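Local coordinates for hypothetical protein (Legionella pneumophila subsp. pneumophila, PDB 4JX2) that is of unknown function, is probably secreted, and belongs to the DUF5624 family, combining alpha helices with a mixed beta sheet, at residues M227-M239 with L384-L396. Residues are numbered along the deposited sequence; the frame is centred on the assembly and turned at random.
Sequences MIGTFMLTALQSM and LSNTVGFWMAGEL. With SO4 (sulfate ion), chain F.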
loop_
_atom_site.group_PDB
_atom_site.type_symbol
_atom_site.label_atom_id
_atom_site.label_comp_id
_atom_site.label_asym_id
_atom_site.label_seq_id
_atom_site.Cartn_x
_atom_site.Cartn_y
_atom_site.Cartn_z
HETATM N N MSE A 227 -24.790 -13.171 -7.063
HETATM C CA MSE A 227 -23.616 -12.557 -6.449
HETATM C C MSE A 227 -23.398 -11.146 -6.949
HETATM O O MSE A 227 -23.165 -10.275 -6.125
HETATM C CB MSE A 227 -22.373 -13.402 -6.660
HETATM C CG MSE A 227 -22.352 -14.575 -5.720
HETATM SE SE MSE A 227 -20.700 -15.501 -5.728
HETATM C CE MSE A 227 -20.856 -16.507 -7.475
ATOM N N ILE A 228 -23.553 -10.891 -8.266
ATOM C CA ILE A 228 -23.383 -9.548 -8.828
ATOM C C ILE A 228 -24.534 -8.631 -8.346
ATOM O O ILE A 228 -24.261 -7.534 -7.853
ATOM C CB ILE A 228 -23.240 -9.561 -10.378
ATOM C CG1 ILE A 228 -22.083 -10.501 -10.870
ATOM C CG2 ILE A 228 -23.097 -8.137 -10.946
ATOM C CD1 ILE A 228 -20.651 -10.392 -10.112
ATOM N N GLY A 229 -25.778 -9.110 -8.443
ATOM C CA GLY A 229 -26.959 -8.358 -8.036
ATOM C C GLY A 229 -26.896 -7.866 -6.603
ATOM O O GLY A 229 -27.105 -6.683 -6.334
ATOM N N THR A 230 -26.550 -8.767 -5.679
ATOM C CA THR A 230 -26.424 -8.483 -4.244
ATOM C C THR A 230 -25.283 -7.512 -3.977
ATOM O O THR A 230 -25.482 -6.592 -3.191
ATOM C CB THR A 230 -26.241 -9.765 -3.440
ATOM O OG1 THR A 230 -25.195 -10.551 -4.025
ATOM C CG2 THR A 230 -27.498 -10.565 -3.342
ATOM N N PHE A 231 -24.110 -7.695 -4.626
ATOM C CA PHE A 231 -22.969 -6.792 -4.473
ATOM C C PHE A 231 -23.352 -5.370 -4.941
ATOM O O PHE A 231 -23.033 -4.376 -4.271
ATOM C CB PHE A 231 -21.731 -7.306 -5.248
ATOM C CG PHE A 231 -20.929 -8.396 -4.572
ATOM C CD1 PHE A 231 -20.592 -8.304 -3.229
ATOM C CD2 PHE A 231 -20.448 -9.483 -5.299
ATOM C CE1 PHE A 231 -19.816 -9.302 -2.616
ATOM C CE2 PHE A 231 -19.708 -10.501 -4.676
ATOM C CZ PHE A 231 -19.377 -10.391 -3.343
HETATM N N MSE A 232 -24.060 -5.294 -6.087
HETATM C CA MSE A 232 -24.575 -4.059 -6.672
HETATM C C MSE A 232 -25.481 -3.307 -5.692
HETATM O O MSE A 232 -25.396 -2.087 -5.601
HETATM C CB MSE A 232 -25.378 -4.363 -7.949
HETATM C CG MSE A 232 -24.537 -4.620 -9.160
HETATM SE SE MSE A 232 -23.609 -3.068 -9.851
HETATM C CE MSE A 232 -22.672 -3.862 -11.374
ATOM N N LEU A 233 -26.358 -4.022 -4.981
ATOM C CA LEU A 233 -27.316 -3.381 -4.080
ATOM C C LEU A 233 -26.644 -2.860 -2.852
ATOM O O LEU A 233 -27.045 -1.823 -2.332
ATOM C CB LEU A 233 -28.466 -4.322 -3.707
ATOM C CG LEU A 233 -29.416 -4.733 -4.858
ATOM C CD1 LEU A 233 -30.283 -5.863 -4.418
ATOM C CD2 LEU A 233 -30.267 -3.564 -5.344
ATOM N N THR A 234 -25.602 -3.558 -2.413
ATOM C CA THR A 234 -24.777 -3.210 -1.264
ATOM C C THR A 234 -24.027 -1.916 -1.592
ATOM O O THR A 234 -24.066 -1.000 -0.771
ATOM C CB THR A 234 -23.853 -4.386 -0.902
ATOM O OG1 THR A 234 -24.638 -5.531 -0.543
ATOM C CG2 THR A 234 -22.949 -4.071 0.236
ATOM N N ALA A 235 -23.378 -1.823 -2.791
ATOM C CA ALA A 235 -22.662 -0.626 -3.259
ATOM C C ALA A 235 -23.618 0.567 -3.343
ATOM O O ALA A 235 -23.321 1.638 -2.808
ATOM C CB ALA A 235 -22.045 -0.887 -4.630
ATOM N N LEU A 236 -24.783 0.353 -3.992
ATOM C CA LEU A 236 -25.825 1.342 -4.176
ATOM C C LEU A 236 -26.309 1.887 -2.826
ATOM O O LEU A 236 -26.408 3.099 -2.693
ATOM C CB LEU A 236 -26.993 0.738 -4.984
ATOM C CG LEU A 236 -28.262 1.589 -5.193
ATOM C CD1 LEU A 236 -27.955 2.928 -5.896
ATOM C CD2 LEU A 236 -29.334 0.791 -5.963
ATOM N N GLN A 237 -26.562 1.015 -1.836
ATOM C CA GLN A 237 -27.077 1.432 -0.537
ATOM C C GLN A 237 -26.066 2.283 0.215
ATOM O O GLN A 237 -26.407 3.374 0.691
ATOM C CB GLN A 237 -27.524 0.220 0.307
ATOM C CG GLN A 237 -27.955 0.518 1.761
ATOM C CD GLN A 237 -29.155 1.415 1.987
ATOM O OE1 GLN A 237 -29.574 2.186 1.129
ATOM N NE2 GLN A 237 -29.738 1.337 3.175
ATOM N N SER A 238 -24.834 1.796 0.288
ATOM C CA SER A 238 -23.706 2.413 0.974
ATOM C C SER A 238 -23.405 3.810 0.384
ATOM O O SER A 238 -23.272 4.789 1.140
ATOM C CB SER A 238 -22.501 1.476 0.881
ATOM O OG SER A 238 -21.291 2.074 1.308
HETATM N N MSE A 239 -23.356 3.902 -0.959
HETATM C CA MSE A 239 -23.072 5.161 -1.644
HETATM C C MSE A 239 -24.254 6.142 -1.569
HETATM O O MSE A 239 -24.023 7.342 -1.400
HETATM C CB MSE A 239 -22.679 4.907 -3.097
HETATM C CG MSE A 239 -21.332 4.202 -3.248
HETATM SE SE MSE A 239 -20.888 3.902 -5.119
HETATM C CE MSE A 239 -19.792 2.310 -4.981
ATOM N N LEU A 384 -13.546 -7.661 -2.450
ATOM C CA LEU A 384 -14.688 -8.144 -3.265
ATOM C C LEU A 384 -15.598 -6.978 -3.725
ATOM O O LEU A 384 -16.149 -7.066 -4.815
ATOM C CB LEU A 384 -15.529 -9.232 -2.564
ATOM C CG LEU A 384 -14.954 -10.646 -2.564
ATOM C CD1 LEU A 384 -15.927 -11.613 -1.915
ATOM C CD2 LEU A 384 -14.572 -11.126 -3.980
ATOM N N SER A 385 -15.665 -5.866 -2.951
ATOM C CA SER A 385 -16.469 -4.698 -3.307
ATOM C C SER A 385 -15.970 -4.001 -4.602
ATOM O O SER A 385 -16.766 -3.289 -5.229
ATOM C CB SER A 385 -16.552 -3.708 -2.149
ATOM O OG SER A 385 -15.282 -3.296 -1.682
ATOM N N ASN A 386 -14.696 -4.261 -5.045
ATOM C CA ASN A 386 -14.147 -3.727 -6.309
ATOM C C ASN A 386 -14.834 -4.368 -7.525
ATOM O O ASN A 386 -14.706 -3.845 -8.634
ATOM C CB ASN A 386 -12.641 -3.949 -6.410
ATOM C CG ASN A 386 -11.789 -3.116 -5.492
ATOM O OD1 ASN A 386 -12.220 -2.109 -4.942
ATOM N ND2 ASN A 386 -10.526 -3.484 -5.370
ATOM N N THR A 387 -15.555 -5.508 -7.323
ATOM C CA THR A 387 -16.287 -6.200 -8.392
ATOM C C THR A 387 -17.307 -5.262 -9.043
ATOM O O THR A 387 -17.543 -5.359 -10.254
ATOM C CB THR A 387 -17.021 -7.440 -7.827
ATOM O OG1 THR A 387 -16.089 -8.310 -7.207
ATOM C CG2 THR A 387 -17.820 -8.189 -8.871
ATOM N N VAL A 388 -17.948 -4.391 -8.222
ATOM C CA VAL A 388 -19.020 -3.513 -8.680
ATOM C C VAL A 388 -18.799 -2.030 -8.307
ATOM O O VAL A 388 -19.420 -1.164 -8.928
ATOM C CB VAL A 388 -20.395 -4.011 -8.151
ATOM C CG1 VAL A 388 -20.707 -5.438 -8.616
ATOM C CG2 VAL A 388 -20.520 -3.876 -6.627
ATOM N N GLY A 389 -17.973 -1.772 -7.284
ATOM C CA GLY A 389 -17.699 -0.445 -6.740
ATOM C C GLY A 389 -17.347 0.609 -7.766
ATOM O O GLY A 389 -17.955 1.689 -7.764
ATOM N N PHE A 390 -16.363 0.292 -8.667
ATOM C CA PHE A 390 -15.939 1.188 -9.753
ATOM C C PHE A 390 -17.084 1.451 -10.725
ATOM O O PHE A 390 -17.268 2.600 -11.132
ATOM C CB PHE A 390 -14.702 0.653 -10.494
ATOM C CG PHE A 390 -13.434 0.742 -9.678
ATOM C CD1 PHE A 390 -13.073 -0.282 -8.807
ATOM C CD2 PHE A 390 -12.594 1.844 -9.783
ATOM C CE1 PHE A 390 -11.920 -0.188 -8.025
ATOM C CE2 PHE A 390 -11.417 1.922 -9.021
ATOM C CZ PHE A 390 -11.106 0.918 -8.129
ATOM N N TRP A 391 -17.875 0.414 -11.067
ATOM C CA TRP A 391 -19.034 0.556 -11.969
ATOM C C TRP A 391 -20.171 1.387 -11.334
ATOM O O TRP A 391 -20.666 2.320 -11.975
ATOM C CB TRP A 391 -19.585 -0.814 -12.429
ATOM C CG TRP A 391 -20.535 -0.658 -13.574
ATOM C CD1 TRP A 391 -20.211 -0.525 -14.898
ATOM C CD2 TRP A 391 -21.953 -0.443 -13.484
ATOM N NE1 TRP A 391 -21.343 -0.271 -15.639
ATOM C CE2 TRP A 391 -22.430 -0.237 -14.801
ATOM C CE3 TRP A 391 -22.872 -0.422 -12.420
ATOM C CZ2 TRP A 391 -23.792 -0.041 -15.083
ATOM C CZ3 TRP A 391 -24.211 -0.202 -12.698
ATOM C CH2 TRP A 391 -24.662 -0.035 -14.020
HETATM N N MSE A 392 -20.617 1.024 -10.107
HETATM C CA MSE A 392 -21.713 1.721 -9.438
HETATM C C MSE A 392 -21.354 3.199 -9.140
HETATM O O MSE A 392 -22.238 4.036 -9.252
HETATM C CB MSE A 392 -22.187 0.967 -8.183
HETATM C CG MSE A 392 -23.462 1.566 -7.539
HETATM SE SE MSE A 392 -25.023 1.718 -8.731
HETATM C CE MSE A 392 -25.743 -0.099 -8.626
ATOM N N ALA A 393 -20.086 3.537 -8.824
ATOM C CA ALA A 393 -19.710 4.939 -8.600
ATOM C C ALA A 393 -19.896 5.745 -9.891
ATOM O O ALA A 393 -20.483 6.818 -9.852
ATOM C CB ALA A 393 -18.276 5.038 -8.114
ATOM N N GLY A 394 -19.478 5.176 -11.022
ATOM C CA GLY A 394 -19.598 5.793 -12.335
ATOM C C GLY A 394 -21.023 5.946 -12.816
ATOM O O GLY A 394 -21.378 7.008 -13.348
ATOM N N GLU A 395 -21.849 4.887 -12.636
ATOM C CA GLU A 395 -23.272 4.896 -13.018
ATOM C C GLU A 395 -24.030 5.949 -12.232
ATOM O O GLU A 395 -24.774 6.733 -12.826
ATOM C CB GLU A 395 -23.907 3.499 -12.816
ATOM C CG GLU A 395 -25.401 3.407 -13.146
ATOM C CD GLU A 395 -25.793 3.373 -14.606
ATOM O OE1 GLU A 395 -24.906 3.574 -15.462
ATOM O OE2 GLU A 395 -26.991 3.147 -14.896
ATOM N N LEU A 396 -23.816 5.994 -10.906
ATOM C CA LEU A 396 -24.456 6.991 -10.035
ATOM C C LEU A 396 -24.067 8.411 -10.454
ATOM O O LEU A 396 -24.948 9.257 -10.590
ATOM C CB LEU A 396 -24.110 6.746 -8.557
ATOM C CG LEU A 396 -24.907 5.618 -7.862
ATOM C CD1 LEU A 396 -24.307 5.311 -6.498
ATOM C CD2 LEU A 396 -26.416 5.946 -7.764
HETATM S S SO4 F . -13.339 -9.215 1.072
HETATM O O1 SO4 F . -13.390 -10.293 0.095
HETATM O O2 SO4 F . -12.708 -9.722 2.310
HETATM O O3 SO4 F . -12.556 -8.111 0.522
HETATM O O4 SO4 F . -14.689 -8.738 1.387
#
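V388 sits as a knob among I228, F231, M232 and A235 of helix 223-247. Its CG2 lies 3.9 Å from A235 CB, while CG1 turns to the CE methyl of M232. That selenomethionine bends at chi2 (-70°), which carries its tip across V388 to W391, where M232 CE comes 3.6 Å from W391 CE3. Selenium and indole make a Met-aromatic contact, oblique to the ring. One turn on, M392 is the second knob, among M232, A235, L236 and M239; bends at chi2 and chi3 bring its CE to M232 SE, 3.9 Å away, and L236 CB. The third knob comes from the other helix: M239, extended beyond CG, lays its selenium alongside A393 and its CE by G389, with L396 CD1 against its CB. At the other end the F231 ring meets L384 CD1 obliquely. No hydrogen bond joins the segments; in this knobs-into-holes packing the axes of 227-239 and 386-396 pass 8.8 Å apart, crossing at -53°. A sulfate, probably from the crystallisation liquor, accepts hydrogen bonds from L384 N, from N267 and from R332 of the second subunit. Helix 366-378 packs on I228, M232 and T387, helix 110-117 on F231 and T234, and helix 175-197 on T230 and L233.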